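Local coordinates for protein Lv-ranaspumin (Lv-RSN-1) (Leptodactylus vastus, PDB 4K82) that is a surfactant protein of the frog's foam nest, where it probably lowers surface tension and helps the foam to form and last, at residues A[32-37]-A[111-116]; A[39-44]-A[91-96]. All coordinates share one frame; numbering follows the deposited sequence.

Contact 1: A[32-37]-A[111-116]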
loop_
_atom_site.group_PDB
_atom_site.type_symbol
_atom_site.label_atom_id
_atom_site.label_comp_id
_atom_site.label_asym_id
_atom_site.label_seq_id
_atom_site.Cartn_x
_atom_site.Cartn_y
_atom_site.Cartn_z
ATOM N N GLU A 32 -5.605 -1.681 2.157
ATOM C CA GLU A 32 -4.950 -0.904 3.199
ATOM C C GLU A 32 -4.359 -1.803 4.284
ATOM O O GLU A 32 -3.276 -1.524 4.808
ATOM C CB GLU A 32 -5.931 0.096 3.814
ATOM C CG GLU A 32 -6.364 1.183 2.835
ATOM C CD GLU A 32 -7.361 2.150 3.440
ATOM O OE1 GLU A 32 -8.388 1.684 3.979
ATOM O OE2 GLU A 32 -7.111 3.372 3.378
ATOM N N LEU A 33 -5.080 -2.871 4.630
ATOM C CA LEU A 33 -4.591 -3.806 5.631
ATOM C C LEU A 33 -3.367 -4.536 5.117
ATOM O O LEU A 33 -2.438 -4.792 5.884
ATOM C CB LEU A 33 -5.666 -4.824 6.039
ATOM C CG LEU A 33 -6.839 -4.216 6.803
ATOM C CD1 LEU A 33 -7.846 -5.311 7.145
ATOM C CD2 LEU A 33 -6.354 -3.499 8.063
ATOM N N ALA A 34 -3.372 -4.889 3.831
ATOM C CA ALA A 34 -2.237 -5.597 3.243
ATOM C C ALA A 34 -0.990 -4.719 3.324
ATOM O O ALA A 34 0.092 -5.194 3.654
ATOM C CB ALA A 34 -2.532 -5.990 1.796
ATOM N N VAL A 35 -1.142 -3.434 3.032
ATOM C CA VAL A 35 -0.030 -2.500 3.135
ATOM C C VAL A 35 0.531 -2.451 4.552
ATOM O O VAL A 35 1.737 -2.565 4.750
ATOM C CB VAL A 35 -0.448 -1.090 2.700
ATOM C CG1 VAL A 35 0.653 -0.091 3.009
ATOM C CG2 VAL A 35 -0.816 -1.082 1.213
ATOM N N ILE A 36 -0.349 -2.305 5.535
ATOM C CA ILE A 36 0.071 -2.251 6.930
ATOM C C ILE A 36 0.757 -3.534 7.383
ATOM O O ILE A 36 1.851 -3.499 7.947
ATOM C CB ILE A 36 -1.128 -1.960 7.819
ATOM C CG1 ILE A 36 -1.643 -0.560 7.503
ATOM C CG2 ILE A 36 -0.746 -2.066 9.300
ATOM C CD1 ILE A 36 -3.022 -0.284 8.090
ATOM N N ILE A 37 0.117 -4.665 7.109
ATOM C CA ILE A 37 0.672 -5.956 7.490
ATOM C C ILE A 37 2.031 -6.201 6.828
ATOM O O ILE A 37 2.998 -6.599 7.472
ATOM C CB ILE A 37 -0.306 -7.093 7.132
ATOM C CG1 ILE A 37 -1.493 -7.071 8.104
ATOM C CG2 ILE A 37 0.386 -8.440 7.231
ATOM C CD1 ILE A 37 -2.728 -7.779 7.563
ATOM N N ASN A 111 -1.550 -10.589 -1.958
ATOM C CA ASN A 111 -0.153 -10.850 -2.279
ATOM C C ASN A 111 0.429 -9.841 -3.265
ATOM O O ASN A 111 1.594 -9.454 -3.147
ATOM C CB ASN A 111 0.029 -12.282 -2.793
ATOM C CG ASN A 111 -0.253 -13.320 -1.723
ATOM O OD1 ASN A 111 -0.168 -13.028 -0.529
ATOM N ND2 ASN A 111 -0.591 -14.539 -2.141
ATOM N N ALA A 112 -0.388 -9.396 -4.218
ATOM C CA ALA A 112 0.055 -8.402 -5.190
ATOM C C ALA A 112 0.345 -7.080 -4.491
ATOM O O ALA A 112 1.328 -6.409 -4.789
ATOM C CB ALA A 112 -0.994 -8.206 -6.282
ATOM N N VAL A 113 -0.527 -6.704 -3.558
ATOM C CA VAL A 113 -0.308 -5.493 -2.760
ATOM C C VAL A 113 0.926 -5.645 -1.867
ATOM O O VAL A 113 1.724 -4.717 -1.715
ATOM C CB VAL A 113 -1.539 -5.169 -1.893
ATOM C CG1 VAL A 113 -1.235 -4.023 -0.945
ATOM C CG2 VAL A 113 -2.742 -4.826 -2.773
ATOM N N CYS A 114 1.092 -6.834 -1.300
ATOM C CA CYS A 114 2.222 -7.109 -0.430
ATOM C C CYS A 114 3.541 -6.974 -1.189
ATOM O O CYS A 114 4.491 -6.355 -0.706
ATOM C CB CYS A 114 2.079 -8.519 0.140
ATOM S SG CYS A 114 3.043 -8.839 1.622
ATOM N N ASP A 115 3.591 -7.547 -2.386
ATOM C CA ASP A 115 4.793 -7.460 -3.217
ATOM C C ASP A 115 5.140 -6.009 -3.576
ATOM O O ASP A 115 6.305 -5.605 -3.504
ATOM C CB ASP A 115 4.660 -8.332 -4.469
ATOM C CG ASP A 115 4.686 -9.827 -4.146
ATOM O OD1 ASP A 115 5.029 -10.194 -2.997
ATOM O OD2 ASP A 115 4.364 -10.634 -5.045
ATOM N N VAL A 116 4.126 -5.221 -3.934
ATOM C CA VAL A 116 4.332 -3.805 -4.198
ATOM C C VAL A 116 4.847 -3.065 -2.972
ATOM O O VAL A 116 5.768 -2.250 -3.063
ATOM C CB VAL A 116 3.039 -3.140 -4.707
ATOM C CG1 VAL A 116 3.119 -1.624 -4.557
ATOM C CG2 VAL A 116 2.784 -3.538 -6.152
#
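V113 on helix 107-121 reaches across to A34 and V35 on helix 29-42, and the contact between these two segments is purely apolar, with no hydrogen bond crossing it. The V113 CB already lies 3.9 Å from the A34 CB, so the bulk of the valine comes up against helix 29-42 at its first side-chain atom. From there the working branch is CG1. It stands anti to the backbone N of V113 (chi1 173°), and this torsion carries it forward against the other helix. At its tip, V113 CG1 meets the methyl of A34 at 3.6 Å on one flank and V35 CG2 at 3.7 Å on the other. Between these two partners it also comes down on the main chain, 4.0 Å from V35 N. The methyl therefore rests over the A34-V35 backbone with a side-chain carbon to each side. V35 offers the gamma methyl that lies beside its own backbone N, and its side chain runs at about a right angle to that of V113.

Alanine at position 34 lets the main chains come close: A34 CA and C114 CA are 6.0 Å apart. F110, one turn before C114 on helix 107-121, also packs on A34, and T117 touches V35, so the valine is one of several residues along a continuous interface. C114, next to V113, is joined by a disulfide to C38, one turn beyond A34, and ties the same two helices covalently. All three touching residues are buried, close to the centre of the chain. This is the tight helix-helix packing of an all-alpha core, alanine and valine bringing two helices together beside a disulfide.

Contact 2: A[39-44]-A[91-96]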
loop_
_atom_site.group_PDB
_atom_site.type_symbol
_atom_site.label_atom_id
_atom_site.label_comp_id
_atom_site.label_asym_id
_atom_site.label_seq_id
_atom_site.Cartn_x
_atom_site.Cartn_y
_atom_site.Cartn_z
ATOM N N ALA A 39 4.094 -3.980 5.521
ATOM C CA ALA A 39 5.080 -3.008 5.968
ATOM C C ALA A 39 5.683 -3.465 7.287
ATOM O O ALA A 39 6.898 -3.446 7.480
ATOM C CB ALA A 39 4.444 -1.630 6.126
ATOM N N TYR A 40 4.821 -3.872 8.211
ATOM C CA TYR A 40 5.301 -4.383 9.479
ATOM C C TYR A 40 6.224 -5.590 9.293
ATOM O O TYR A 40 7.294 -5.656 9.896
ATOM C CB TYR A 40 4.124 -4.734 10.406
ATOM C CG TYR A 40 4.592 -5.064 11.794
ATOM C CD1 TYR A 40 5.060 -6.335 12.100
ATOM C CD2 TYR A 40 4.604 -4.098 12.786
ATOM C CE1 TYR A 40 5.524 -6.637 13.369
ATOM C CE2 TYR A 40 5.064 -4.395 14.059
ATOM C CZ TYR A 40 5.529 -5.667 14.333
ATOM O OH TYR A 40 5.995 -5.985 15.596
ATOM N N GLN A 41 5.816 -6.530 8.442
ATOM C CA GLN A 41 6.535 -7.791 8.285
ATOM C C GLN A 41 7.856 -7.636 7.549
ATOM O O GLN A 41 8.779 -8.429 7.768
ATOM C CB GLN A 41 5.677 -8.815 7.541
ATOM C CG GLN A 41 4.519 -9.406 8.333
ATOM C CD GLN A 41 3.631 -10.272 7.471
ATOM O OE1 GLN A 41 3.527 -10.067 6.251
ATOM N NE2 GLN A 41 2.958 -11.222 8.089
ATOM N N ASN A 42 7.949 -6.633 6.679
ATOM C CA ASN A 42 9.104 -6.514 5.787
ATOM C C ASN A 42 10.032 -5.335 6.028
ATOM O O ASN A 42 11.153 -5.338 5.529
ATOM C CB ASN A 42 8.647 -6.509 4.323
ATOM C CG ASN A 42 8.096 -7.849 3.883
ATOM O OD1 ASN A 42 8.856 -8.750 3.522
ATOM N ND2 ASN A 42 6.776 -7.998 3.926
ATOM N N GLY A 43 9.578 -4.334 6.778
ATOM C CA GLY A 43 10.398 -3.170 7.078
ATOM C C GLY A 43 11.724 -3.531 7.720
ATOM O O GLY A 43 11.783 -4.410 8.574
ATOM N N LYS A 44 12.795 -2.862 7.300
ATOM C CA LYS A 44 14.126 -3.165 7.815
ATOM C C LYS A 44 14.576 -2.105 8.798
ATOM O O LYS A 44 14.430 -0.912 8.530
ATOM C CB LYS A 44 15.142 -3.272 6.676
ATOM C CG LYS A 44 14.819 -4.346 5.649
ATOM C CD LYS A 44 14.434 -5.655 6.320
ATOM C CE LYS A 44 14.198 -6.761 5.298
ATOM N NZ LYS A 44 13.167 -6.388 4.284
ATOM N N ASP A 91 2.175 -9.309 17.435
ATOM C CA ASP A 91 1.152 -10.319 17.645
ATOM C C ASP A 91 -0.169 -9.927 17.010
ATOM O O ASP A 91 -0.885 -10.793 16.514
ATOM C CB ASP A 91 0.945 -10.605 19.129
ATOM C CG ASP A 91 2.077 -11.410 19.725
ATOM O OD1 ASP A 91 2.890 -11.968 18.951
ATOM O OD2 ASP A 91 2.141 -11.498 20.967
ATOM N N ILE A 92 -0.505 -8.634 17.056
ATOM C CA ILE A 92 -1.713 -8.152 16.401
ATOM C C ILE A 92 -1.614 -8.366 14.896
ATOM O O ILE A 92 -2.539 -8.870 14.262
ATOM C CB ILE A 92 -1.980 -6.662 16.704
ATOM C CG1 ILE A 92 -2.334 -6.502 18.181
ATOM C CG2 ILE A 92 -3.084 -6.139 15.812
ATOM C CD1 ILE A 92 -2.420 -5.063 18.638
ATOM N N ILE A 93 -0.469 -8.004 14.335
ATOM C CA ILE A 93 -0.276 -8.129 12.896
ATOM C C ILE A 93 -0.363 -9.590 12.444
ATOM O O ILE A 93 -1.036 -9.900 11.457
ATOM C CB ILE A 93 1.053 -7.486 12.461
ATOM C CG1 ILE A 93 1.019 -5.968 12.670
ATOM C CG2 ILE A 93 1.392 -7.852 10.993
ATOM C CD1 ILE A 93 0.161 -5.195 11.662
ATOM N N GLN A 94 0.288 -10.487 13.181
ATOM C CA GLN A 94 0.278 -11.896 12.799
ATOM C C GLN A 94 -1.115 -12.489 12.982
ATOM O O GLN A 94 -1.598 -13.229 12.121
ATOM C CB GLN A 94 1.330 -12.693 13.578
ATOM C CG GLN A 94 2.766 -12.327 13.205
ATOM C CD GLN A 94 3.068 -12.520 11.715
ATOM O OE1 GLN A 94 3.204 -11.551 10.964
ATOM N NE2 GLN A 94 3.181 -13.777 11.288
ATOM N N GLY A 95 -1.766 -12.137 14.089
ATOM C CA GLY A 95 -3.139 -12.546 14.334
ATOM C C GLY A 95 -4.102 -12.061 13.267
ATOM O O GLY A 95 -4.960 -12.809 12.778
ATOM N N LEU A 96 -3.950 -10.796 12.887
ATOM C CA LEU A 96 -4.801 -10.204 11.878
ATOM C C LEU A 96 -4.597 -10.907 10.540
ATOM O O LEU A 96 -5.560 -11.225 9.836
ATOM C CB LEU A 96 -4.506 -8.705 11.757
ATOM C CG LEU A 96 -5.383 -7.969 10.760
ATOM C CD1 LEU A 96 -6.848 -8.197 11.126
ATOM C CD2 LEU A 96 -5.033 -6.496 10.781
#
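The Y40 ring has I93 lying over one face: I93 CG1 sits 4.1 Å from the ring centroid, a CH-pi contact offset toward the rim on the CB side, with Y40 CG the nearest ring atom at 3.8 Å. Near the same rim, I93 CG2 comes within 4.1 Å of Y40 CD1. The ring is brought here because its CG is anti to the backbone N (chi1 -171°), which swings it out from helix 29-42 toward helix 89-102.

The other flat groups are the amides of Q41 and Q94, whose planes are 46° apart. Q41 NE2 donates to Q94 OE1 at 2.9 Å, and the bond is nearly straight, with an N-H...O angle of 177°. The acceptor lies in the plane of the Q41 amide, and the N-H used is the one on the CG side, pointing away from Q41 OE1. On the Q94 carbonyl the donor arrives slightly tilted out of plane. The two glutamines get there differently: Q41 is extended beyond CG, whereas Q94 bends at chi2 to turn its oxygen back. Q94 OE1 also lies 3.6 Å from Q41 CG, so the donor's own chain runs past the acceptor. A leucine in place of Q41 would probably leave Q94 OE1 without this donor and its amide freer to turn.

Just beyond, the chain leaves the helix at G43, and K44 NZ reaches back to N42 O at 2.6 Å. Around this junction, helix 48-64 supplies L54 and F51 against Y40, the F51 ring inclined to the tyrosine. I92 packs on L69 and V73 of helix 69-76, while N42 touches K118 and L121 of helix 107-121.

Contacts 1 and 2 both use helix 29-42: its middle turns meet helix 107-121 in contact 1, and its C-terminal end meets helix 89-102 in contact 2. Their centres are 11 Å apart, and they touch directly, with I37 CG2 of contact 1 3.9 Å from I93 CG2 of contact 2. Along the chain the order is 32-37, 39-44, 91-96, 111-116, so contact 2 closes a shorter loop within the one spanned by contact 1. Since helices 89-102 and 107-121 are consecutive, helix 29-42 packs against both members of the pair, linking an early part of this all-helical region to helices that come much later.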